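Local atomic coordinates of D-threo-3-hydroxyaspartate dehydratase (Delftia, PDB entry 3WQC), a protein that uses pyridoxal 5'-phosphate and a divalent metal ion to convert D-threo-3-hydroxyaspartate into oxaloacetate and ammonia. Residues 30-38 with 60-69; 221-232 with 240-251. All coordinates share one frame; numbering follows the deposited sequence.

Interaction 1 (30-38 with 60-69); sequences MQRNIARMQ and VAAAQRAAGA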
loop_
_atom_site.group_PDB
_atom_site.type_symbol
_atom_site.label_atom_id
_atom_site.label_comp_id
_atom_site.label_asym_id
_atom_site.label_seq_id
_atom_site.Cartn_x
_atom_site.Cartn_y
_atom_site.Cartn_z
ATOM N N MET B 30 -9.208 -17.022 -12.091
ATOM C CA MET B 30 -10.142 -16.501 -11.025
ATOM C C MET B 30 -11.415 -17.399 -11.008
ATOM O O MET B 30 -11.863 -17.841 -9.890
ATOM C CB MET B 30 -10.591 -15.077 -11.281
ATOM C CG MET B 30 -11.481 -14.506 -10.184
ATOM S SD MET B 30 -12.287 -12.977 -10.664
ATOM C CE MET B 30 -13.596 -13.512 -11.834
ATOM N N GLN B 31 -11.970 -17.754 -12.159
ATOM C CA GLN B 31 -13.172 -18.621 -12.157
ATOM C C GLN B 31 -12.897 -20.000 -11.610
ATOM O O GLN B 31 -13.757 -20.546 -10.887
ATOM C CB GLN B 31 -13.686 -18.749 -13.577
ATOM C CG GLN B 31 -14.500 -17.522 -13.840
ATOM C CD GLN B 31 -15.807 -17.376 -12.963
ATOM O OE1 GLN B 31 -16.278 -16.330 -12.898
ATOM N NE2 GLN B 31 -16.365 -18.453 -12.394
ATOM N N ARG B 32 -11.707 -20.576 -11.852
ATOM C CA ARG B 32 -11.329 -21.921 -11.278
ATOM C C ARG B 32 -11.275 -21.758 -9.770
ATOM O O ARG B 32 -11.691 -22.645 -9.034
ATOM C CB ARG B 32 -9.957 -22.487 -11.738
ATOM C CG ARG B 32 -10.009 -23.168 -13.128
ATOM C CD ARG B 32 -8.637 -23.314 -13.770
ATOM N NE ARG B 32 -8.917 -22.752 -15.095
ATOM C CZ ARG B 32 -8.109 -21.975 -15.822
ATOM N NH1 ARG B 32 -6.873 -21.689 -15.396
ATOM N NH2 ARG B 32 -8.563 -21.457 -16.962
ATOM N N ASN B 33 -10.696 -20.663 -9.261
ATOM C CA ASN B 33 -10.598 -20.491 -7.771
ATOM C C ASN B 33 -11.991 -20.356 -7.156
ATOM O O ASN B 33 -12.235 -20.932 -6.089
ATOM C CB ASN B 33 -9.779 -19.198 -7.513
ATOM C CG ASN B 33 -8.311 -19.333 -7.894
ATOM O OD1 ASN B 33 -7.775 -20.455 -8.063
ATOM N ND2 ASN B 33 -7.620 -18.171 -8.043
ATOM N N ILE B 34 -12.863 -19.607 -7.820
ATOM C CA ILE B 34 -14.243 -19.368 -7.355
ATOM C C ILE B 34 -14.933 -20.731 -7.258
ATOM O O ILE B 34 -15.591 -21.067 -6.248
ATOM C CB ILE B 34 -14.999 -18.340 -8.253
ATOM C CG1 ILE B 34 -14.404 -16.971 -7.943
ATOM C CG2 ILE B 34 -16.505 -18.426 -8.084
ATOM C CD1 ILE B 34 -14.949 -15.858 -8.823
ATOM N N ALA B 35 -14.832 -21.509 -8.324
ATOM C CA ALA B 35 -15.538 -22.842 -8.381
ATOM C C ALA B 35 -14.989 -23.757 -7.339
ATOM O O ALA B 35 -15.747 -24.504 -6.679
ATOM C CB ALA B 35 -15.308 -23.468 -9.721
ATOM N N ARG B 36 -13.657 -23.777 -7.173
ATOM C CA ARG B 36 -13.049 -24.703 -6.227
ATOM C C ARG B 36 -13.605 -24.457 -4.783
ATOM O O ARG B 36 -13.942 -25.407 -4.032
ATOM C CB ARG B 36 -11.517 -24.634 -6.209
ATOM C CG ARG B 36 -10.811 -25.452 -5.075
ATOM C CD ARG B 36 -9.326 -25.246 -5.118
ATOM N NE ARG B 36 -8.655 -25.923 -4.015
ATOM C CZ ARG B 36 -7.459 -25.577 -3.488
ATOM N NH1 ARG B 36 -6.737 -24.617 -4.055
ATOM N NH2 ARG B 36 -6.946 -26.231 -2.434
ATOM N N MET B 37 -13.628 -23.201 -4.375
ATOM C CA MET B 37 -14.091 -22.897 -3.021
ATOM C C MET B 37 -15.546 -23.187 -2.888
ATOM O O MET B 37 -15.936 -23.795 -1.860
ATOM C CB MET B 37 -13.778 -21.406 -2.687
ATOM C CG MET B 37 -14.138 -21.020 -1.230
ATOM S SD MET B 37 -13.154 -21.891 0.039
ATOM C CE MET B 37 -11.539 -21.042 -0.084
ATOM N N GLN B 38 -16.384 -22.745 -3.821
ATOM C CA GLN B 38 -17.825 -22.938 -3.693
ATOM C C GLN B 38 -18.101 -24.443 -3.664
ATOM O O GLN B 38 -18.961 -24.917 -2.881
ATOM C CB GLN B 38 -18.636 -22.301 -4.827
ATOM C CG GLN B 38 -20.163 -22.340 -4.614
ATOM C CD GLN B 38 -20.608 -21.569 -3.359
ATOM O OE1 GLN B 38 -20.356 -20.371 -3.238
ATOM N NE2 GLN B 38 -21.323 -22.245 -2.401
ATOM N N VAL B 60 -16.043 -8.675 -9.354
ATOM C CA VAL B 60 -15.428 -9.890 -8.771
ATOM C C VAL B 60 -16.429 -10.509 -7.793
ATOM O O VAL B 60 -16.717 -11.753 -7.890
ATOM C CB VAL B 60 -14.141 -9.597 -8.006
ATOM C CG1 VAL B 60 -13.571 -10.845 -7.266
ATOM C CG2 VAL B 60 -13.065 -9.024 -8.982
ATOM N N ALA B 61 -17.070 -9.724 -6.934
ATOM C CA ALA B 61 -18.077 -10.255 -6.023
ATOM C C ALA B 61 -19.272 -10.786 -6.823
ATOM O O ALA B 61 -19.923 -11.760 -6.377
ATOM C CB ALA B 61 -18.551 -9.132 -5.085
ATOM N N ALA B 62 -19.591 -10.168 -7.981
ATOM C CA ALA B 62 -20.709 -10.689 -8.782
ATOM C C ALA B 62 -20.410 -12.097 -9.243
ATOM O O ALA B 62 -21.276 -12.965 -9.300
ATOM C CB ALA B 62 -21.010 -9.791 -10.009
ATOM N N ALA B 63 -19.180 -12.379 -9.639
ATOM C CA ALA B 63 -18.779 -13.727 -10.046
ATOM C C ALA B 63 -18.887 -14.696 -8.886
ATOM O O ALA B 63 -19.302 -15.859 -9.039
ATOM C CB ALA B 63 -17.359 -13.765 -10.634
ATOM N N GLN B 64 -18.453 -14.284 -7.714
ATOM C CA GLN B 64 -18.617 -15.130 -6.486
ATOM C C GLN B 64 -20.111 -15.409 -6.213
ATOM O O GLN B 64 -20.461 -16.577 -5.926
ATOM C CB GLN B 64 -17.969 -14.430 -5.296
ATOM C CG GLN B 64 -16.397 -14.426 -5.485
ATOM C CD GLN B 64 -15.669 -13.560 -4.485
ATOM O OE1 GLN B 64 -14.831 -14.103 -3.662
ATOM N NE2 GLN B 64 -15.894 -12.272 -4.547
ATOM N N ARG B 65 -20.978 -14.393 -6.356
ATOM C CA ARG B 65 -22.435 -14.562 -6.092
ATOM C C ARG B 65 -23.017 -15.507 -7.162
ATOM O O ARG B 65 -23.753 -16.479 -6.813
ATOM C CB ARG B 65 -23.163 -13.234 -6.128
ATOM C CG ARG B 65 -24.696 -13.348 -5.950
ATOM C CD ARG B 65 -25.272 -11.926 -5.848
ATOM N NE ARG B 65 -25.146 -11.155 -7.120
ATOM C CZ ARG B 65 -24.267 -10.136 -7.395
ATOM N NH1 ARG B 65 -24.298 -9.537 -8.606
ATOM N NH2 ARG B 65 -23.384 -9.706 -6.464
ATOM N N ALA B 66 -22.658 -15.312 -8.437
ATOM C CA ALA B 66 -23.155 -16.168 -9.511
ATOM C C ALA B 66 -22.828 -17.669 -9.299
ATOM O O ALA B 66 -23.633 -18.567 -9.685
ATOM C CB ALA B 66 -22.662 -15.707 -10.876
ATOM N N ALA B 67 -21.692 -17.939 -8.675
ATOM C CA ALA B 67 -21.219 -19.296 -8.429
ATOM C C ALA B 67 -21.918 -19.989 -7.265
ATOM O O ALA B 67 -21.782 -21.198 -7.118
ATOM C CB ALA B 67 -19.706 -19.395 -8.310
ATOM N N GLY B 68 -22.625 -19.209 -6.444
ATOM C CA GLY B 68 -23.405 -19.780 -5.328
ATOM C C GLY B 68 -23.192 -19.136 -3.987
ATOM O O GLY B 68 -23.676 -19.697 -2.951
ATOM N N ALA B 69 -22.433 -18.053 -3.903
ATOM C CA ALA B 69 -22.158 -17.454 -2.542
ATOM C C ALA B 69 -23.416 -16.846 -1.908
ATOM O O ALA B 69 -24.352 -16.452 -2.584
ATOM C CB ALA B 69 -21.094 -16.319 -2.697
HETATM O O HOH W 1 -19.184 -17.171 -11.437
HETATM O O HOH W 2 -23.266 -20.311 -0.282
HETATM O O HOH W 3 -18.995 -18.591 -4.761
#
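Ile34 and Gln38 on helix 27-44 meet Ala63, Ala67 and Gly68 on helix 58-66 and its C-terminal turn, a helix-helix contact within the alanine racemase-like TIM-barrel domain. The axes of 30-38 and 60-66 come within 9.9 Å and cross at -41°, with Ala63 and Ala67 facing Ile34 across the contact.

Apolar packing runs along the N-terminal and middle turns. Ile34 works with two branches: CD1 lies 3.7 Å from Ala63 CB, while CG2 presses on Ala67 CB at 3.4 Å, tighter than ordinary van der Waals contact. Its CG1 lies anti to the carbonyl carbon (chi1 -73°), which carries CD1 on toward Gln64 CG, the two side chains crossing at about a right angle. Met30 closes the N-terminal end, its methyl CE on Ala63 CB and its sulfur beside Val60 CG1; Met30 and Val60 also both rest on Ile25 of strand 22-26.

Polar links between the helices pass through water. One water accepts from Gln31 NE2 and donates to Ala63 O, so it joins a side chain of one helix to the backbone of the other. A second donates to both Gln38 OE1, at 2.7 Å, and Gln64 O.

At the C-terminal end, Gly68 leaves the helix with positive phi in a Schellman motif, Gly68 N bonding back to Arg65 O and Ala69 N to Gln64 O. Glycine fits these backbone angles, and its lack of a side chain lets the Gln38 amide lie close to the turn. That amide is brought alongside by a bend at chi2 (61°), and its NE2 donates to Asp42 OD1. Nearer the backbone, Gln38 CG packs against the carbonyl of Ala67, 3.2 Å from Ala67 O.

Interaction 2 (221-232 with 240-251); sequences PVVSVGSTPTAL and VTEVRAGVYVFF. With PLP (pyridoxal-5'-phosphate), chain J.
Strands 222-225 and 242-243 run parallel, with Val223 O accepting from both Thr241 N and Glu242 N before Val225 N bonds to Glu242 O and Arg244 N to Val225 O; with helix 228-233 they form a beta-alpha-beta unit of the barrel. Val225 CG2 packs on Val243 CG2 at 3.9 Å, and Val243 CG1 meets Ala231 CB of the helix.

On the other face, Ser224 OG donates to Glu242 OE1 (2.7 Å), reaching the carboxylate on its anti side, and accepts from Arg244 NH1 (2.8 Å) in the guanidinium plane. Glu242 also forms a salt bridge with Arg49. The Arg244 chain bends at chi3 (-40°), bringing NH2 to the cofactor's ring nitrogen N1 at 2.9 Å, near the guanidinium plane. With an alanine here, N1 loses the NH2 donor and Ser224 OG the one from NH1, and the pyridine ring would probably be less firmly held in its plane.

The phosphate sits at the N-terminus of helix 228-233: Thr228 N points almost straight at O2P (179°), while Thr228 OG1 and Gly246 N each reach O1P at 2.6 Å. Tyr248 N donates to Thr228 OG1, orienting that hydroxyl.

Arginine beside N1, as in alanine racemase, probably disfavours protonation of the pyridine ring, so the cofactor would be a weaker electron sink than one facing a carboxylate.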
loop_
_atom_site.group_PDB
_atom_site.type_symbol
_atom_site.label_atom_id
_atom_site.label_comp_id
_atom_site.label_asym_id
_atom_site.label_seq_id
_atom_site.Cartn_x
_atom_site.Cartn_y
_atom_site.Cartn_z
ATOM N N PRO B 221 -28.196 -18.332 16.080
ATOM C CA PRO B 221 -28.497 -19.243 14.946
ATOM C C PRO B 221 -27.317 -19.419 13.973
ATOM O O PRO B 221 -27.298 -20.419 13.237
ATOM C CB PRO B 221 -29.713 -18.598 14.316
ATOM C CG PRO B 221 -29.690 -17.176 14.795
ATOM C CD PRO B 221 -29.101 -17.164 16.166
ATOM N N VAL B 222 -26.445 -18.419 13.843
ATOM C CA VAL B 222 -25.348 -18.542 12.882
ATOM C C VAL B 222 -24.056 -18.871 13.614
ATOM O O VAL B 222 -23.719 -18.320 14.692
ATOM C CB VAL B 222 -25.130 -17.207 12.104
ATOM C CG1 VAL B 222 -23.766 -17.230 11.343
ATOM C CG2 VAL B 222 -26.342 -16.945 11.228
ATOM N N VAL B 223 -23.298 -19.792 13.031
ATOM C CA VAL B 223 -21.918 -20.126 13.475
ATOM C C VAL B 223 -21.098 -19.898 12.231
ATOM O O VAL B 223 -21.210 -20.665 11.254
ATOM C CB VAL B 223 -21.757 -21.520 14.046
ATOM C CG1 VAL B 223 -20.316 -21.863 14.391
ATOM C CG2 VAL B 223 -22.688 -21.658 15.241
ATOM N N SER B 224 -20.163 -18.924 12.221
ATOM C CA SER B 224 -19.398 -18.506 11.003
ATOM C C SER B 224 -17.944 -18.665 11.321
ATOM O O SER B 224 -17.418 -18.043 12.307
ATOM C CB SER B 224 -19.809 -17.056 10.759
ATOM O OG SER B 224 -19.110 -16.563 9.617
ATOM N N VAL B 225 -17.206 -19.402 10.490
ATOM C CA VAL B 225 -15.739 -19.560 10.678
ATOM C C VAL B 225 -15.022 -19.153 9.421
ATOM O O VAL B 225 -15.661 -19.091 8.365
ATOM C CB VAL B 225 -15.323 -21.033 11.055
ATOM C CG1 VAL B 225 -16.148 -21.489 12.288
ATOM C CG2 VAL B 225 -15.606 -21.995 9.869
ATOM N N GLY B 226 -13.714 -18.979 9.502
ATOM C CA GLY B 226 -12.913 -19.127 8.263
ATOM C C GLY B 226 -11.715 -18.248 8.123
ATOM O O GLY B 226 -11.705 -17.113 8.549
ATOM N N SER B 227 -10.771 -18.803 7.385
ATOM C CA SER B 227 -9.678 -18.112 6.718
ATOM C C SER B 227 -9.544 -18.994 5.454
ATOM O O SER B 227 -10.027 -20.139 5.432
ATOM C CB SER B 227 -8.392 -18.121 7.556
ATOM O OG SER B 227 -7.921 -19.470 7.733
ATOM N N THR B 228 -8.853 -18.520 4.421
ATOM C CA THR B 228 -8.748 -19.330 3.206
ATOM C C THR B 228 -8.058 -20.671 3.561
ATOM O O THR B 228 -8.522 -21.714 3.113
ATOM C CB THR B 228 -8.043 -18.516 2.066
ATOM O OG1 THR B 228 -9.061 -17.711 1.484
ATOM C CG2 THR B 228 -7.519 -19.509 0.978
ATOM N N PRO B 229 -6.915 -20.646 4.290
ATOM C CA PRO B 229 -6.256 -21.982 4.512
ATOM C C PRO B 229 -7.169 -22.972 5.280
ATOM O O PRO B 229 -7.165 -24.168 4.969
ATOM C CB PRO B 229 -5.014 -21.613 5.308
ATOM C CG PRO B 229 -4.730 -20.125 4.890
ATOM C CD PRO B 229 -6.091 -19.513 4.767
ATOM N N THR B 230 -7.855 -22.499 6.341
ATOM C CA THR B 230 -8.696 -23.453 7.123
ATOM C C THR B 230 -9.947 -23.794 6.352
ATOM O O THR B 230 -10.455 -24.907 6.496
ATOM C CB THR B 230 -9.086 -22.932 8.514
ATOM O OG1 THR B 230 -9.649 -21.599 8.405
ATOM C CG2 THR B 230 -7.826 -22.869 9.388
ATOM N N ALA B 231 -10.464 -22.888 5.506
ATOM C CA ALA B 231 -11.631 -23.282 4.650
ATOM C C ALA B 231 -11.293 -24.483 3.766
ATOM O O ALA B 231 -12.112 -25.388 3.544
ATOM C CB ALA B 231 -12.155 -22.146 3.785
ATOM N N LEU B 232 -10.078 -24.433 3.205
ATOM C CA LEU B 232 -9.617 -25.474 2.277
ATOM C C LEU B 232 -9.142 -26.756 2.949
ATOM O O LEU B 232 -9.082 -27.828 2.319
ATOM C CB LEU B 232 -8.539 -24.921 1.361
ATOM C CG LEU B 232 -9.103 -23.836 0.386
ATOM C CD1 LEU B 232 -7.930 -23.116 -0.349
ATOM C CD2 LEU B 232 -10.159 -24.370 -0.597
ATOM N N VAL B 240 -21.316 -25.747 11.956
ATOM C CA VAL B 240 -21.000 -24.458 11.312
ATOM C C VAL B 240 -22.053 -24.124 10.268
ATOM O O VAL B 240 -22.469 -25.074 9.471
ATOM C CB VAL B 240 -19.596 -24.537 10.613
ATOM C CG1 VAL B 240 -19.287 -23.312 9.695
ATOM C CG2 VAL B 240 -18.540 -24.727 11.685
ATOM N N THR B 241 -22.507 -22.877 10.166
ATOM C CA THR B 241 -23.588 -22.516 9.156
ATOM C C THR B 241 -22.910 -21.931 7.915
ATOM O O THR B 241 -23.435 -22.041 6.838
ATOM C CB THR B 241 -24.709 -21.633 9.654
ATOM O OG1 THR B 241 -24.143 -20.507 10.113
ATOM C CG2 THR B 241 -25.127 -22.040 11.002
ATOM N N GLU B 242 -21.801 -21.197 8.066
ATOM C CA GLU B 242 -21.169 -20.526 6.900
ATOM C C GLU B 242 -19.674 -20.494 7.159
ATOM O O GLU B 242 -19.165 -20.428 8.295
ATOM C CB GLU B 242 -21.726 -19.155 6.674
ATOM C CG GLU B 242 -21.401 -18.237 7.835
ATOM C CD GLU B 242 -21.843 -16.772 7.571
ATOM O OE1 GLU B 242 -21.039 -15.842 7.924
ATOM O OE2 GLU B 242 -22.965 -16.480 7.051
ATOM N N VAL B 243 -18.949 -20.419 6.041
ATOM C CA VAL B 243 -17.517 -20.160 6.046
ATOM C C VAL B 243 -17.262 -18.861 5.284
ATOM O O VAL B 243 -17.868 -18.596 4.250
ATOM C CB VAL B 243 -16.795 -21.329 5.347
ATOM C CG1 VAL B 243 -15.316 -21.060 5.028
ATOM C CG2 VAL B 243 -16.915 -22.579 6.211
ATOM N N ARG B 244 -16.320 -18.075 5.830
ATOM C CA ARG B 244 -15.873 -16.826 5.205
ATOM C C ARG B 244 -14.434 -17.065 4.681
ATOM O O ARG B 244 -13.541 -17.516 5.420
ATOM C CB ARG B 244 -15.800 -15.703 6.300
ATOM C CG ARG B 244 -17.187 -15.569 6.982
ATOM C CD ARG B 244 -17.200 -14.349 7.956
ATOM N NE ARG B 244 -15.923 -14.268 8.700
ATOM C CZ ARG B 244 -15.508 -15.142 9.638
ATOM N NH1 ARG B 244 -16.383 -16.018 10.179
ATOM N NH2 ARG B 244 -14.243 -15.134 10.067
ATOM N N ALA B 245 -14.215 -16.693 3.437
ATOM C CA ALA B 245 -12.832 -16.784 2.868
ATOM C C ALA B 245 -12.798 -15.709 1.789
ATOM O O ALA B 245 -13.836 -15.366 1.195
ATOM C CB ALA B 245 -12.614 -18.142 2.170
ATOM N N GLY B 246 -11.629 -15.109 1.646
ATOM C CA GLY B 246 -11.520 -13.971 0.673
ATOM C C GLY B 246 -10.338 -14.122 -0.269
ATOM O O GLY B 246 -10.528 -13.906 -1.482
ATOM N N VAL B 247 -9.122 -14.361 0.229
ATOM C CA VAL B 247 -7.925 -14.226 -0.651
ATOM C C VAL B 247 -7.977 -15.314 -1.706
ATOM O O VAL B 247 -7.364 -15.128 -2.773
ATOM C CB VAL B 247 -6.603 -14.250 0.130
ATOM C CG1 VAL B 247 -6.297 -15.647 0.752
ATOM C CG2 VAL B 247 -5.472 -13.708 -0.751
ATOM N N TYR B 248 -8.655 -16.432 -1.451
ATOM C CA TYR B 248 -8.726 -17.542 -2.430
ATOM C C TYR B 248 -9.162 -17.079 -3.819
ATOM O O TYR B 248 -8.896 -17.798 -4.800
ATOM C CB TYR B 248 -9.712 -18.637 -1.906
ATOM C CG TYR B 248 -11.143 -18.231 -2.202
ATOM C CD1 TYR B 248 -11.874 -17.363 -1.364
ATOM C CD2 TYR B 248 -11.814 -18.704 -3.372
ATOM C CE1 TYR B 248 -13.155 -16.940 -1.674
ATOM C CE2 TYR B 248 -13.065 -18.254 -3.696
ATOM C CZ TYR B 248 -13.779 -17.443 -2.848
ATOM O OH TYR B 248 -15.052 -17.031 -3.151
ATOM N N VAL B 249 -9.932 -16.018 -3.952
ATOM C CA VAL B 249 -10.448 -15.625 -5.235
ATOM C C VAL B 249 -9.288 -15.434 -6.220
ATOM O O VAL B 249 -9.426 -15.803 -7.447
ATOM C CB VAL B 249 -11.419 -14.393 -5.132
ATOM C CG1 VAL B 249 -10.690 -13.077 -4.737
ATOM C CG2 VAL B 249 -12.205 -14.165 -6.442
ATOM N N PHE B 250 -8.174 -14.883 -5.705
ATOM C CA PHE B 250 -6.965 -14.744 -6.533
ATOM C C PHE B 250 -5.827 -15.651 -6.169
ATOM O O PHE B 250 -4.973 -15.978 -7.034
ATOM C CB PHE B 250 -6.432 -13.267 -6.489
ATOM C CG PHE B 250 -7.476 -12.241 -6.915
ATOM C CD1 PHE B 250 -8.410 -12.487 -7.986
ATOM C CD2 PHE B 250 -7.476 -10.987 -6.299
ATOM C CE1 PHE B 250 -9.336 -11.490 -8.390
ATOM C CE2 PHE B 250 -8.375 -9.994 -6.730
ATOM C CZ PHE B 250 -9.315 -10.248 -7.736
ATOM N N PHE B 251 -5.686 -16.006 -4.883
ATOM C CA PHE B 251 -4.492 -16.579 -4.326
ATOM C C PHE B 251 -3.264 -15.660 -4.483
ATOM O O PHE B 251 -3.399 -14.550 -5.043
ATOM C CB PHE B 251 -4.184 -18.046 -4.840
ATOM C CG PHE B 251 -5.189 -19.058 -4.344
ATOM C CD1 PHE B 251 -5.275 -19.320 -2.959
ATOM C CD2 PHE B 251 -5.988 -19.774 -5.237
ATOM C CE1 PHE B 251 -6.119 -20.350 -2.479
ATOM C CE2 PHE B 251 -6.868 -20.785 -4.754
ATOM C CZ PHE B 251 -6.899 -21.060 -3.380
HETATM N N1 PLP J . -12.837 -13.359 8.218
HETATM C C2 PLP J . -12.310 -12.228 8.731
HETATM C C2A PLP J . -12.847 -11.640 10.015
HETATM C C3 PLP J . -11.233 -11.580 8.022
HETATM O O3 PLP J . -10.735 -10.456 8.515
HETATM C C4 PLP J . -10.756 -12.193 6.810
HETATM C C4A PLP J . -9.720 -11.538 6.082
HETATM C C5 PLP J . -11.378 -13.390 6.344
HETATM C C6 PLP J . -12.377 -13.982 7.129
HETATM C C5A PLP J . -10.910 -14.073 5.082
HETATM O O4P PLP J . -9.532 -14.623 5.313
HETATM P P PLP J . -8.688 -15.028 4.013
HETATM O O1P PLP J . -9.641 -15.839 3.217
HETATM O O2P PLP J . -7.575 -15.839 4.579
HETATM O O3P PLP J . -8.299 -13.812 3.278
#

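How the interactions relate
Both contacts lie within the same barrel domain, but at different depths. Interaction 2 is largely buried and joins strand to strand and the following helix to the phosphate-binding turn, with many of its polar groups engaged in the sheet or with the cofactor; interaction 1 is only partly buried, a helix pair on the outer layer whose polar groups are linked by water. Helix 27-44 connects them. Asn33 ND2 donates to Val249 O, and Met37 CB packs against Tyr248 CE2, while Tyr248 OH lies 3.0 Å from Gln64 OE1. The 3-10 turn 247-249, which begins at the phosphate-binding Val247, is thus backed by the helix pair, although 30-38 and 60-69 contribute no residue to the cofactor pocket.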